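Local coordinates for protein translation initiation factor eIF2B subunit epsilon (Schizosaccharomyces pombe, PDB 5B04) that serves as a component of the eIF2B complex, which catalyses the exchange of GDP for GTP on the gamma subunit of the initiation factor eIF2, at residues A109-D114 against L233-F238. Sequence-based numbering, arbitrary orientation.
Sequences ALRELD and LFTENF
R111 reaches from helix 108-115 to the C-terminal end of helix 229-236, where it meets the carbonyls of F234, in the last turn, and N237, just beyond it. Its long chain, extended from CG to NE, suits an arginine with several N-H donors: NE makes a weak hydrogen bond to F234 O (2.7 Å, 121° at the hydrogen). NH2 donates to N237 O over 3.3 Å, on a lone pair in the carbonyl plane, and also to Y240 O; NH1 forms a salt bridge with D108 OD1. An alanine here would probably leave D108 without this partner, the carbonyls of F234 and N237 without these donors and the turn after the helix freer to move. T235 OG1 hydrogen-bonds A232 O in its own helix and lies 2.9 Å from OD2 of D114, a short acid facing the hydroxyl. T235 CG2 packs on R111 CG at 3.7 Å, so this small branched residue serves polar and apolar neighbours. On the buried side, L110 puts a branch methyl, CD1, over the flat F234 face in a CH-pi contact, 3.6 Å from the ring centroid. F247 meets the F234 ring, and F123 and L125 of strand 123-127 lie against L110 in the nucleotidyltransferase-like domain. Apolar packing thus joins the helices inside, while partly exposed R111 ties down the end of helix 229-236.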
loop_
_atom_site.group_PDB
_atom_site.type_symbol
_atom_site.label_atom_id
_atom_site.label_comp_id
_atom_site.label_asym_id
_atom_site.label_seq_id
_atom_site.Cartn_x
_atom_site.Cartn_y
_atom_site.Cartn_z
ATOM N N ALA I 109 -47.769 -31.913 44.180
ATOM C CA ALA I 109 -46.860 -30.923 44.732
ATOM C C ALA I 109 -47.503 -29.542 44.696
ATOM O O ALA I 109 -47.345 -28.752 45.625
ATOM C CB ALA I 109 -45.545 -30.922 43.970
ATOM N N LEU I 110 -48.232 -29.261 43.620
ATOM C CA LEU I 110 -48.915 -27.980 43.469
ATOM C C LEU I 110 -50.030 -27.822 44.499
ATOM O O LEU I 110 -50.258 -26.727 45.013
ATOM C CB LEU I 110 -49.481 -27.833 42.054
ATOM C CG LEU I 110 -48.457 -27.683 40.927
ATOM C CD1 LEU I 110 -49.138 -27.727 39.570
ATOM C CD2 LEU I 110 -47.670 -26.391 41.088
ATOM N N ARG I 111 -50.723 -28.918 44.797
ATOM C CA ARG I 111 -51.742 -28.910 45.841
ATOM C C ARG I 111 -51.088 -28.722 47.202
ATOM O O ARG I 111 -51.627 -28.040 48.074
ATOM C CB ARG I 111 -52.563 -30.202 45.819
ATOM C CG ARG I 111 -53.477 -30.335 44.613
ATOM C CD ARG I 111 -54.125 -31.707 44.555
ATOM N NE ARG I 111 -54.684 -31.981 43.234
ATOM C CZ ARG I 111 -54.075 -32.707 42.302
ATOM N NH1 ARG I 111 -52.886 -33.240 42.547
ATOM N NH2 ARG I 111 -54.655 -32.905 41.127
ATOM N N GLU I 112 -49.920 -29.332 47.372
ATOM C CA GLU I 112 -49.146 -29.179 48.596
ATOM C C GLU I 112 -48.644 -27.745 48.721
ATOM O O GLU I 112 -48.486 -27.226 49.825
ATOM C CB GLU I 112 -47.975 -30.164 48.622
ATOM C CG GLU I 112 -47.870 -30.970 49.907
ATOM C CD GLU I 112 -46.889 -32.121 49.795
ATOM O OE1 GLU I 112 -46.629 -32.574 48.660
ATOM O OE2 GLU I 112 -46.377 -32.575 50.841
ATOM N N LEU I 113 -48.398 -27.109 47.580
ATOM C CA LEU I 113 -48.000 -25.707 47.554
ATOM C C LEU I 113 -49.168 -24.805 47.930
ATOM O O LEU I 113 -48.975 -23.727 48.493
ATOM C CB LEU I 113 -47.469 -25.321 46.173
ATOM C CG LEU I 113 -46.084 -25.839 45.790
ATOM C CD1 LEU I 113 -45.701 -25.328 44.415
ATOM C CD2 LEU I 113 -45.051 -25.431 46.830
ATOM N N ASP I 114 -50.379 -25.249 47.612
ATOM C CA ASP I 114 -51.577 -24.485 47.934
ATOM C C ASP I 114 -51.946 -24.662 49.402
ATOM O O ASP I 114 -52.320 -23.704 50.077
ATOM C CB ASP I 114 -52.745 -24.906 47.040
ATOM C CG ASP I 114 -53.931 -23.966 47.152
ATOM O OD1 ASP I 114 -53.738 -22.813 47.591
ATOM O OD2 ASP I 114 -55.056 -24.380 46.801
ATOM N N LEU I 233 -55.892 -23.853 41.362
ATOM C CA LEU I 233 -56.600 -24.516 40.274
ATOM C C LEU I 233 -56.399 -26.028 40.310
ATOM O O LEU I 233 -57.231 -26.784 39.810
ATOM C CB LEU I 233 -56.144 -23.959 38.922
ATOM C CG LEU I 233 -57.028 -22.900 38.258
ATOM C CD1 LEU I 233 -57.525 -21.879 39.267
ATOM C CD2 LEU I 233 -56.268 -22.210 37.137
ATOM N N PHE I 234 -55.293 -26.464 40.904
ATOM C CA PHE I 234 -54.991 -27.889 40.987
ATOM C C PHE I 234 -55.636 -28.536 42.208
ATOM O O PHE I 234 -55.776 -29.758 42.268
ATOM C CB PHE I 234 -53.480 -28.117 41.000
ATOM C CG PHE I 234 -52.902 -28.397 39.643
ATOM C CD1 PHE I 234 -52.598 -27.361 38.774
ATOM C CD2 PHE I 234 -52.675 -29.699 39.229
ATOM C CE1 PHE I 234 -52.071 -27.619 37.523
ATOM C CE2 PHE I 234 -52.148 -29.963 37.980
ATOM C CZ PHE I 234 -51.847 -28.922 37.125
ATOM N N THR I 235 -56.025 -27.719 43.180
ATOM C CA THR I 235 -56.815 -28.213 44.302
ATOM C C THR I 235 -58.279 -28.271 43.888
ATOM O O THR I 235 -59.025 -29.147 44.323
ATOM C CB THR I 235 -56.661 -27.335 45.557
ATOM O OG1 THR I 235 -56.869 -25.960 45.212
ATOM C CG2 THR I 235 -55.273 -27.502 46.154
ATOM N N GLU I 236 -58.678 -27.329 43.039
ATOM C CA GLU I 236 -60.024 -27.317 42.483
ATOM C C GLU I 236 -60.206 -28.502 41.542
ATOM O O GLU I 236 -61.233 -29.179 41.569
ATOM C CB GLU I 236 -60.295 -26.000 41.752
ATOM C CG GLU I 236 -61.700 -25.878 41.180
ATOM C CD GLU I 236 -61.999 -24.484 40.662
ATOM O OE1 GLU I 236 -62.671 -24.368 39.615
ATOM O OE2 GLU I 236 -61.565 -23.505 41.303
ATOM N N ASN I 237 -59.197 -28.748 40.713
ATOM C CA ASN I 237 -59.187 -29.914 39.841
ATOM C C ASN I 237 -58.223 -30.967 40.372
ATOM O O ASN I 237 -57.055 -31.013 39.990
ATOM C CB ASN I 237 -58.814 -29.519 38.414
ATOM C CG ASN I 237 -59.750 -28.477 37.839
ATOM O OD1 ASN I 237 -59.671 -27.300 38.185
ATOM N ND2 ASN I 237 -60.645 -28.906 36.957
ATOM N N PHE I 238 -58.734 -31.812 41.260
ATOM C CA PHE I 238 -57.923 -32.797 41.965
ATOM C C PHE I 238 -57.664 -34.049 41.133
ATOM O O PHE I 238 -56.929 -34.942 41.557
ATOM C CB PHE I 238 -58.604 -33.177 43.282
ATOM C CG PHE I 238 -60.090 -33.368 43.159
ATOM C CD1 PHE I 238 -60.614 -34.589 42.773
ATOM C CD2 PHE I 238 -60.963 -32.325 43.423
ATOM C CE1 PHE I 238 -61.979 -34.770 42.656
ATOM C CE2 PHE I 238 -62.329 -32.498 43.307
ATOM C CZ PHE I 238 -62.837 -33.723 42.923
#